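PDB 2ER8: regulatory protein LEU3, which binds DNA carrying everted CGG half-sites through a zinc binuclear cluster and controls transcription of leucine-specific genes. Local coordinates for residues 4-9 against 27-32; 9-14 against 40-45. All blocks are in the same frame, centred on the assembly; numbering follows the deposited sequence.

Interaction 1 of 2, residues 4-9 against 27-32; sequences FACVEC and TKCAKK. With ZN (zinc ion), chain J; ZN (zinc ion), chain I; nucleotides of chain A.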
loop_
_atom_site.group_PDB
_atom_site.type_symbol
_atom_site.label_atom_id
_atom_site.label_comp_id
_atom_site.label_asym_id
_atom_site.label_seq_id
_atom_site.Cartn_x
_atom_site.Cartn_y
_atom_site.Cartn_z
ATOM N N PHE E 4 9.319 -5.930 -10.982
ATOM C CA PHE E 4 9.329 -4.571 -10.438
ATOM C C PHE E 4 9.169 -3.483 -11.529
ATOM O O PHE E 4 9.510 -3.716 -12.687
ATOM C CB PHE E 4 10.604 -4.332 -9.591
ATOM C CG PHE E 4 11.885 -4.254 -10.385
ATOM C CD1 PHE E 4 12.886 -3.331 -10.024
ATOM C CD2 PHE E 4 12.109 -5.105 -11.465
ATOM C CE1 PHE E 4 14.083 -3.254 -10.723
ATOM C CE2 PHE E 4 13.305 -5.043 -12.176
ATOM C CZ PHE E 4 14.300 -4.109 -11.801
ATOM N N ALA E 5 8.619 -2.318 -11.162
ATOM C CA ALA E 5 8.418 -1.200 -12.092
ATOM C C ALA E 5 9.691 -0.334 -12.214
ATOM O O ALA E 5 10.555 -0.297 -11.316
ATOM C CB ALA E 5 7.266 -0.364 -11.638
ATOM N N CYS E 6 9.814 0.356 -13.342
ATOM C CA CYS E 6 10.986 1.165 -13.587
ATOM C C CYS E 6 10.913 2.412 -12.742
ATOM O O CYS E 6 9.839 2.852 -12.341
ATOM C CB CYS E 6 11.056 1.567 -15.042
ATOM S SG CYS E 6 10.002 2.916 -15.373
ATOM N N VAL E 7 12.079 2.974 -12.481
ATOM C CA VAL E 7 12.207 4.171 -11.682
ATOM C C VAL E 7 11.123 5.184 -11.911
ATOM O O VAL E 7 10.381 5.488 -11.013
ATOM C CB VAL E 7 13.515 4.845 -11.978
ATOM C CG1 VAL E 7 13.684 6.050 -11.116
ATOM C CG2 VAL E 7 14.627 3.857 -11.773
ATOM N N GLU E 8 11.051 5.715 -13.124
ATOM C CA GLU E 8 10.066 6.731 -13.460
ATOM C C GLU E 8 8.654 6.319 -13.130
ATOM O O GLU E 8 7.915 7.110 -12.562
ATOM C CB GLU E 8 10.152 7.101 -14.937
ATOM C CG GLU E 8 9.334 8.318 -15.299
ATOM C CD GLU E 8 9.530 9.482 -14.305
ATOM O OE1 GLU E 8 10.657 9.645 -13.784
ATOM O OE2 GLU E 8 8.568 10.247 -14.047
ATOM N N CYS E 9 8.260 5.101 -13.477
ATOM C CA CYS E 9 6.909 4.682 -13.148
ATOM C C CYS E 9 6.688 4.619 -11.662
ATOM O O CYS E 9 5.616 4.963 -11.183
ATOM C CB CYS E 9 6.606 3.371 -13.796
ATOM S SG CYS E 9 6.428 3.762 -15.497
ATOM N N THR E 27 6.472 1.827 -21.851
ATOM C CA THR E 27 5.555 2.714 -22.545
ATOM C C THR E 27 5.646 4.133 -21.984
ATOM O O THR E 27 6.055 5.064 -22.682
ATOM C CB THR E 27 4.099 2.216 -22.400
ATOM O OG1 THR E 27 3.986 0.879 -22.910
ATOM C CG2 THR E 27 3.168 3.108 -23.153
ATOM N N LYS E 28 5.273 4.270 -20.712
ATOM C CA LYS E 28 5.285 5.545 -20.009
ATOM C C LYS E 28 6.578 6.331 -20.185
ATOM O O LYS E 28 6.535 7.528 -20.452
ATOM C CB LYS E 28 5.029 5.308 -18.521
ATOM C CG LYS E 28 3.585 4.945 -18.156
ATOM C CD LYS E 28 2.721 6.182 -18.210
ATOM C CE LYS E 28 1.333 5.960 -17.687
ATOM N NZ LYS E 28 0.541 7.246 -17.752
ATOM N N CYS E 29 7.720 5.656 -20.039
ATOM C CA CYS E 29 9.036 6.307 -20.170
ATOM C C CYS E 29 9.319 6.778 -21.591
ATOM O O CYS E 29 9.939 7.821 -21.811
ATOM C CB CYS E 29 10.167 5.374 -19.706
ATOM S SG CYS E 29 10.445 5.369 -17.921
ATOM N N ALA E 30 8.869 5.991 -22.558
ATOM C CA ALA E 30 9.029 6.346 -23.952
ATOM C C ALA E 30 8.229 7.634 -24.239
ATOM O O ALA E 30 8.780 8.633 -24.723
ATOM C CB ALA E 30 8.530 5.206 -24.809
ATOM N N LYS E 31 6.936 7.605 -23.934
ATOM C CA LYS E 31 6.088 8.749 -24.166
ATOM C C LYS E 31 6.634 10.013 -23.519
ATOM O O LYS E 31 6.405 11.102 -24.013
ATOM C CB LYS E 31 4.707 8.458 -23.635
ATOM C CG LYS E 31 3.680 9.495 -24.047
ATOM C CD LYS E 31 2.243 9.010 -23.748
ATOM C CE LYS E 31 1.910 8.921 -22.209
ATOM N NZ LYS E 31 2.583 7.800 -21.457
ATOM N N LYS E 32 7.353 9.874 -22.410
ATOM C CA LYS E 32 7.935 11.031 -21.726
ATOM C C LYS E 32 9.317 11.300 -22.313
ATOM O O LYS E 32 10.014 12.218 -21.897
ATOM C CB LYS E 32 8.081 10.756 -20.226
ATOM C CG LYS E 32 6.788 10.521 -19.494
ATOM C CD LYS E 32 7.009 10.493 -17.988
ATOM C CE LYS E 32 7.646 11.808 -17.503
ATOM N NZ LYS E 32 7.364 12.104 -16.064
HETATM ZN ZN ZN J . 7.826 2.029 -16.416
HETATM ZN ZN ZN I . 10.394 3.261 -17.696
ATOM P P DA A 7 6.824 -2.221 -7.488
ATOM O OP1 DA A 7 7.926 -2.751 -8.308
ATOM O OP2 DA A 7 6.879 -0.798 -7.053
ATOM O "O5'" DA A 7 5.456 -2.426 -8.272
ATOM C "C5'" DA A 7 5.095 -3.700 -8.726
ATOM C "C4'" DA A 7 3.655 -3.718 -9.174
ATOM O "O4'" DA A 7 2.796 -3.432 -8.042
ATOM C "C3'" DA A 7 3.335 -2.641 -10.207
ATOM O "O3'" DA A 7 2.301 -3.108 -11.091
ATOM C "C2'" DA A 7 2.901 -1.472 -9.344
ATOM C "C1'" DA A 7 2.164 -2.179 -8.199
ATOM N N9 DA A 7 2.161 -1.526 -6.899
ATOM C C8 DA A 7 3.252 -1.001 -6.257
ATOM N N7 DA A 7 2.975 -0.408 -5.116
ATOM C C5 DA A 7 1.600 -0.578 -4.973
ATOM C C6 DA A 7 0.690 -0.161 -3.949
ATOM N N6 DA A 7 1.054 0.530 -2.859
ATOM N N1 DA A 7 -0.616 -0.479 -4.103
ATOM C C2 DA A 7 -0.979 -1.155 -5.229
ATOM N N3 DA A 7 -0.213 -1.595 -6.263
ATOM C C4 DA A 7 1.085 -1.271 -6.062
#
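Cys6 and Cys29 meet sulfur to sulfur at a shared zinc ion, their SG atoms 3.6 Å apart. Cys6 SG sits between its backbone N and carbonyl carbon (chi1 80°) and bridges both metals, lying 2.4 Å from the zinc ion of chain I and 2.6 Å from that of chain J. The same sulfur caps the helix that starts after Cys6, accepting a nearly straight bond from Cys9 N. Cys29 SG binds the chain I zinc from the far segment and also touches Glu8 CB. Cys9 SG binds the chain J zinc and rests against Lys28 CB at 3.7 Å, while the rest of the lysine leads away. Beside the cluster, the side chains of Glu8 and Lys32 cross at about a right angle. In their salt bridge Lys32 NZ meets Glu8 OE2 at 3.0 Å from above the carboxylate plane; Gln12 NE2 is a second partner of OE2. Ala5 N donates to OP1 of DA7 in chain A, tying the cluster to the DNA backbone. This is the Zn2Cys6 binuclear cluster of fungal regulators: Cys16, Cys26 and Cys36 complete the two sites, and the metals join helix 7-11 to helix 27-31.

Interaction 2 of 2, residues 9-14 against 40-45; sequences CRQQKS and RDFRRT. With ZN (zinc ion), chain J; nucleotides of chain B; nucleotides of chain A.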
loop_
_atom_site.group_PDB
_atom_site.type_symbol
_atom_site.label_atom_id
_atom_site.label_comp_id
_atom_site.label_asym_id
_atom_site.label_seq_id
_atom_site.Cartn_x
_atom_site.Cartn_y
_atom_site.Cartn_z
ATOM N N CYS E 9 8.260 5.101 -13.477
ATOM C CA CYS E 9 6.909 4.682 -13.148
ATOM C C CYS E 9 6.688 4.619 -11.662
ATOM O O CYS E 9 5.616 4.963 -11.183
ATOM C CB CYS E 9 6.606 3.371 -13.796
ATOM S SG CYS E 9 6.428 3.762 -15.497
ATOM N N ARG E 10 7.709 4.221 -10.915
ATOM C CA ARG E 10 7.614 4.201 -9.442
ATOM C C ARG E 10 7.460 5.597 -8.872
ATOM O O ARG E 10 6.683 5.824 -7.962
ATOM C CB ARG E 10 8.850 3.600 -8.811
ATOM C CG ARG E 10 8.815 2.115 -8.788
ATOM C CD ARG E 10 9.917 1.580 -7.950
ATOM N NE ARG E 10 9.757 0.144 -7.809
ATOM C CZ ARG E 10 10.658 -0.628 -7.228
ATOM N NH1 ARG E 10 11.764 -0.073 -6.744
ATOM N NH2 ARG E 10 10.460 -1.935 -7.146
ATOM N N GLN E 11 8.252 6.519 -9.392
ATOM C CA GLN E 11 8.196 7.912 -8.995
ATOM C C GLN E 11 6.794 8.470 -9.261
ATOM O O GLN E 11 6.249 9.251 -8.457
ATOM C CB GLN E 11 9.226 8.701 -9.793
ATOM C CG GLN E 11 9.135 10.212 -9.588
ATOM C CD GLN E 11 9.344 10.629 -8.153
ATOM O OE1 GLN E 11 10.182 10.035 -7.454
ATOM N NE2 GLN E 11 8.601 11.674 -7.700
ATOM N N GLN E 12 6.207 8.063 -10.386
ATOM C CA GLN E 12 4.865 8.547 -10.727
ATOM C C GLN E 12 3.717 7.562 -10.342
ATOM O O GLN E 12 2.545 7.768 -10.692
ATOM C CB GLN E 12 4.793 8.906 -12.220
ATOM C CG GLN E 12 5.878 9.810 -12.697
ATOM C CD GLN E 12 5.968 11.075 -11.918
ATOM O OE1 GLN E 12 4.971 11.553 -11.414
ATOM N NE2 GLN E 12 7.163 11.658 -11.843
ATOM N N LYS E 13 4.055 6.510 -9.599
ATOM C CA LYS E 13 3.068 5.520 -9.185
ATOM C C LYS E 13 2.187 5.171 -10.369
ATOM O O LYS E 13 0.983 4.976 -10.221
ATOM C CB LYS E 13 2.202 6.053 -8.047
ATOM C CG LYS E 13 2.877 6.085 -6.716
ATOM C CD LYS E 13 1.889 6.484 -5.632
ATOM C CE LYS E 13 2.493 6.329 -4.272
ATOM N NZ LYS E 13 1.520 6.569 -3.156
ATOM N N SER E 14 2.790 5.097 -11.552
ATOM C CA SER E 14 2.051 4.756 -12.771
ATOM C C SER E 14 2.294 3.295 -13.220
ATOM O O SER E 14 3.354 2.688 -12.916
ATOM C CB SER E 14 2.442 5.725 -13.906
ATOM O OG SER E 14 3.786 5.540 -14.306
ATOM N N ARG E 40 15.889 -1.980 -8.371
ATOM C CA ARG E 40 15.104 -2.590 -7.301
ATOM C C ARG E 40 15.096 -1.784 -6.011
ATOM O O ARG E 40 14.046 -1.565 -5.413
ATOM C CB ARG E 40 15.642 -3.966 -6.976
ATOM C CG ARG E 40 15.388 -4.973 -8.027
ATOM C CD ARG E 40 15.155 -6.310 -7.382
ATOM N NE ARG E 40 14.954 -7.354 -8.374
ATOM C CZ ARG E 40 15.910 -7.784 -9.184
ATOM N NH1 ARG E 40 17.127 -7.252 -9.106
ATOM N NH2 ARG E 40 15.654 -8.747 -10.060
ATOM N N ASP E 41 16.273 -1.349 -5.578
ATOM C CA ASP E 41 16.403 -0.599 -4.333
ATOM C C ASP E 41 15.833 0.853 -4.382
ATOM O O ASP E 41 15.949 1.605 -3.406
ATOM C CB ASP E 41 17.911 -0.597 -3.913
ATOM N N PHE E 42 15.195 1.234 -5.496
ATOM C CA PHE E 42 14.673 2.604 -5.680
ATOM C C PHE E 42 13.393 2.897 -4.952
ATOM O O PHE E 42 12.429 2.140 -5.050
ATOM C CB PHE E 42 14.439 2.923 -7.175
ATOM C CG PHE E 42 13.765 4.263 -7.426
ATOM C CD1 PHE E 42 14.464 5.457 -7.252
ATOM C CD2 PHE E 42 12.422 4.329 -7.794
ATOM C CE1 PHE E 42 13.850 6.690 -7.427
ATOM C CE2 PHE E 42 11.792 5.569 -7.971
ATOM C CZ PHE E 42 12.514 6.749 -7.786
ATOM N N ARG E 43 13.394 4.012 -4.230
ATOM C CA ARG E 43 12.216 4.460 -3.510
ATOM C C ARG E 43 11.785 5.830 -4.066
ATOM O O ARG E 43 12.611 6.702 -4.355
ATOM C CB ARG E 43 12.511 4.544 -2.009
ATOM C CG ARG E 43 12.324 3.238 -1.213
ATOM C CD ARG E 43 12.828 3.422 0.220
ATOM N NE ARG E 43 14.288 3.586 0.258
ATOM C CZ ARG E 43 14.989 4.021 1.309
ATOM N NH1 ARG E 43 14.361 4.350 2.437
ATOM N NH2 ARG E 43 16.320 4.124 1.235
ATOM N N ARG E 44 10.479 6.001 -4.233
ATOM C CA ARG E 44 9.903 7.235 -4.760
ATOM C C ARG E 44 10.413 8.415 -3.966
ATOM O O ARG E 44 11.192 8.261 -3.040
ATOM C CB ARG E 44 8.378 7.162 -4.639
ATOM C CG ARG E 44 7.628 8.100 -5.512
ATOM C CD ARG E 44 6.158 7.944 -5.339
ATOM N NE ARG E 44 5.613 9.070 -4.610
ATOM C CZ ARG E 44 5.513 10.301 -5.092
ATOM N NH1 ARG E 44 5.916 10.590 -6.313
ATOM N NH2 ARG E 44 4.995 11.249 -4.346
ATOM N N THR E 45 9.979 9.607 -4.336
ATOM C CA THR E 45 10.372 10.803 -3.603
ATOM C C THR E 45 9.214 11.798 -3.633
ATOM O O THR E 45 8.709 12.131 -4.701
ATOM C CB THR E 45 11.681 11.437 -4.160
ATOM O OG1 THR E 45 11.584 12.861 -4.078
ATOM C CG2 THR E 45 11.960 11.008 -5.583
HETATM ZN ZN ZN J . 7.826 2.029 -16.416
ATOM P P DC B 3 4.346 14.421 -4.383
ATOM O OP1 DC B 3 4.631 15.505 -3.376
ATOM O OP2 DC B 3 5.471 13.504 -4.805
ATOM O "O5'" DC B 3 3.179 13.559 -3.742
ATOM C "C5'" DC B 3 2.107 13.161 -4.551
ATOM C "C4'" DC B 3 0.916 12.821 -3.702
ATOM O "O4'" DC B 3 -0.031 12.255 -4.617
ATOM C "C3'" DC B 3 1.190 11.744 -2.671
ATOM O "O3'" DC B 3 0.160 11.867 -1.683
ATOM C "C2'" DC B 3 1.015 10.480 -3.490
ATOM C "C1'" DC B 3 -0.095 10.857 -4.444
ATOM N N1 DC B 3 -0.023 10.244 -5.777
ATOM C C2 DC B 3 -1.232 9.848 -6.375
ATOM O O2 DC B 3 -2.300 10.012 -5.749
ATOM N N3 DC B 3 -1.208 9.304 -7.609
ATOM C C4 DC B 3 -0.050 9.141 -8.244
ATOM N N4 DC B 3 -0.099 8.589 -9.468
ATOM C C5 DC B 3 1.203 9.534 -7.650
ATOM C C6 DC B 3 1.168 10.075 -6.426
ATOM P P DA A 7 6.824 -2.221 -7.488
ATOM O OP1 DA A 7 7.926 -2.751 -8.308
ATOM O OP2 DA A 7 6.879 -0.798 -7.053
ATOM O "O5'" DA A 7 5.456 -2.426 -8.272
ATOM C "C5'" DA A 7 5.095 -3.700 -8.726
ATOM C "C4'" DA A 7 3.655 -3.718 -9.174
ATOM O "O4'" DA A 7 2.796 -3.432 -8.042
ATOM C "C3'" DA A 7 3.335 -2.641 -10.207
ATOM O "O3'" DA A 7 2.301 -3.108 -11.091
ATOM C "C2'" DA A 7 2.901 -1.472 -9.344
ATOM C "C1'" DA A 7 2.164 -2.179 -8.199
ATOM N N9 DA A 7 2.161 -1.526 -6.899
ATOM C C8 DA A 7 3.252 -1.001 -6.257
ATOM N N7 DA A 7 2.975 -0.408 -5.116
ATOM C C5 DA A 7 1.600 -0.578 -4.973
ATOM C C6 DA A 7 0.690 -0.161 -3.949
ATOM N N6 DA A 7 1.054 0.530 -2.859
ATOM N N1 DA A 7 -0.616 -0.479 -4.103
ATOM C C2 DA A 7 -0.979 -1.155 -5.229
ATOM N N3 DA A 7 -0.213 -1.595 -6.263
ATOM C C4 DA A 7 1.085 -1.271 -6.062
ATOM P P DG B 4 0.425 11.408 -0.166
ATOM O OP1 DG B 4 0.897 12.586 0.614
ATOM O OP2 DG B 4 1.212 10.144 -0.154
ATOM O "O5'" DG B 4 -1.030 11.057 0.347
ATOM C "C5'" DG B 4 -2.076 11.974 0.156
ATOM C "C4'" DG B 4 -3.396 11.248 0.129
ATOM O "O4'" DG B 4 -3.517 10.473 -1.096
ATOM C "C3'" DG B 4 -3.487 10.221 1.255
ATOM O "O3'" DG B 4 -4.856 10.079 1.655
ATOM C "C2'" DG B 4 -2.926 8.963 0.611
ATOM C "C1'" DG B 4 -3.439 9.075 -0.822
ATOM N N9 DG B 4 -2.593 8.454 -1.853
ATOM C C8 DG B 4 -1.223 8.485 -1.895
ATOM N N7 DG B 4 -0.728 7.870 -2.939
ATOM C C5 DG B 4 -1.832 7.399 -3.623
ATOM C C6 DG B 4 -1.906 6.652 -4.827
ATOM O O6 DG B 4 -0.991 6.267 -5.533
ATOM N N1 DG B 4 -3.209 6.362 -5.178
ATOM C C2 DG B 4 -4.305 6.743 -4.471
ATOM N N2 DG B 4 -5.456 6.350 -4.996
ATOM N N3 DG B 4 -4.268 7.453 -3.339
ATOM C C4 DG B 4 -3.002 7.742 -2.973
#
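Arg10 lays its guanidinium between a DNA phosphate and the backbone of residues 40-45. NH2 donates to OP1 of DA7 in chain A at 2.9 Å, nearly straight, and NE adds weak bonds to both phosphate oxygens. On the protein side, NH1 reaches Arg40 O at 3.0 Å with an N-H...O angle of 172°; Arg40 O lies in the guanidinium plane, although the donor stands above the carbonyl plane. A weak bond runs from the same NH1 to Phe42 O. Arg44 NH1 donates to Gln11 O, close to the end of helix 7-11, in the carbonyl plane, and Arg44 NH2 points to OP2 of DC3 in chain B, a bond modelled too short for its length to be trusted. A bend at chi2 (60°) brings Gln11 CD back toward the loop, where NE2 donates to Thr45 O at 3.0 Å in that carbonyl's plane. Lys13, the C-prime residue of the Schellman motif that ends the helix, extends beyond CG and brings NZ to N7 of DG4 in chain B at 2.6 Å; Gln12 O accepts from N4 of DC3. Outside these bonds, Phe42 presents its ring edge to the helix: CE2 lies 3.6 Å from Arg10 CB, and the ring is nearly coplanar with the guanidinium, 14° apart. Lys13 CG touches Arg44 CD where the two chains cross at about a right angle. The chemistry implies a division of labour: Lys13 and the Gln12 carbonyl read bases, whereas Arg10, and probably Arg44, link a phosphate to a backbone carbonyl, which would hold helix 7-11 and the loop before helix 47-66 to the DNA together. The phosphates probably offset the positive charge gathered here.

Interactions 1 and 2 share Cys9 and helix 7-11, with centres about 10 Å apart, and their segments alternate along the chain. Both are partly buried. Interaction 1 has its buried part in three cysteines, held by metal coordination with one salt bridge beside them; interaction 2 buries more surface, 402 against 224 Å², and relies on arginine and glutamine bonds to backbone carbonyls, with an aromatic edge as packing. The first joins the helices within the zinc cluster, the second joins the cluster to the loop before helix 47-66. They touch directly where Phe4 packs on Arg10 and against the backbone of Arg40, and both meet the phosphate of DA7 in chain A.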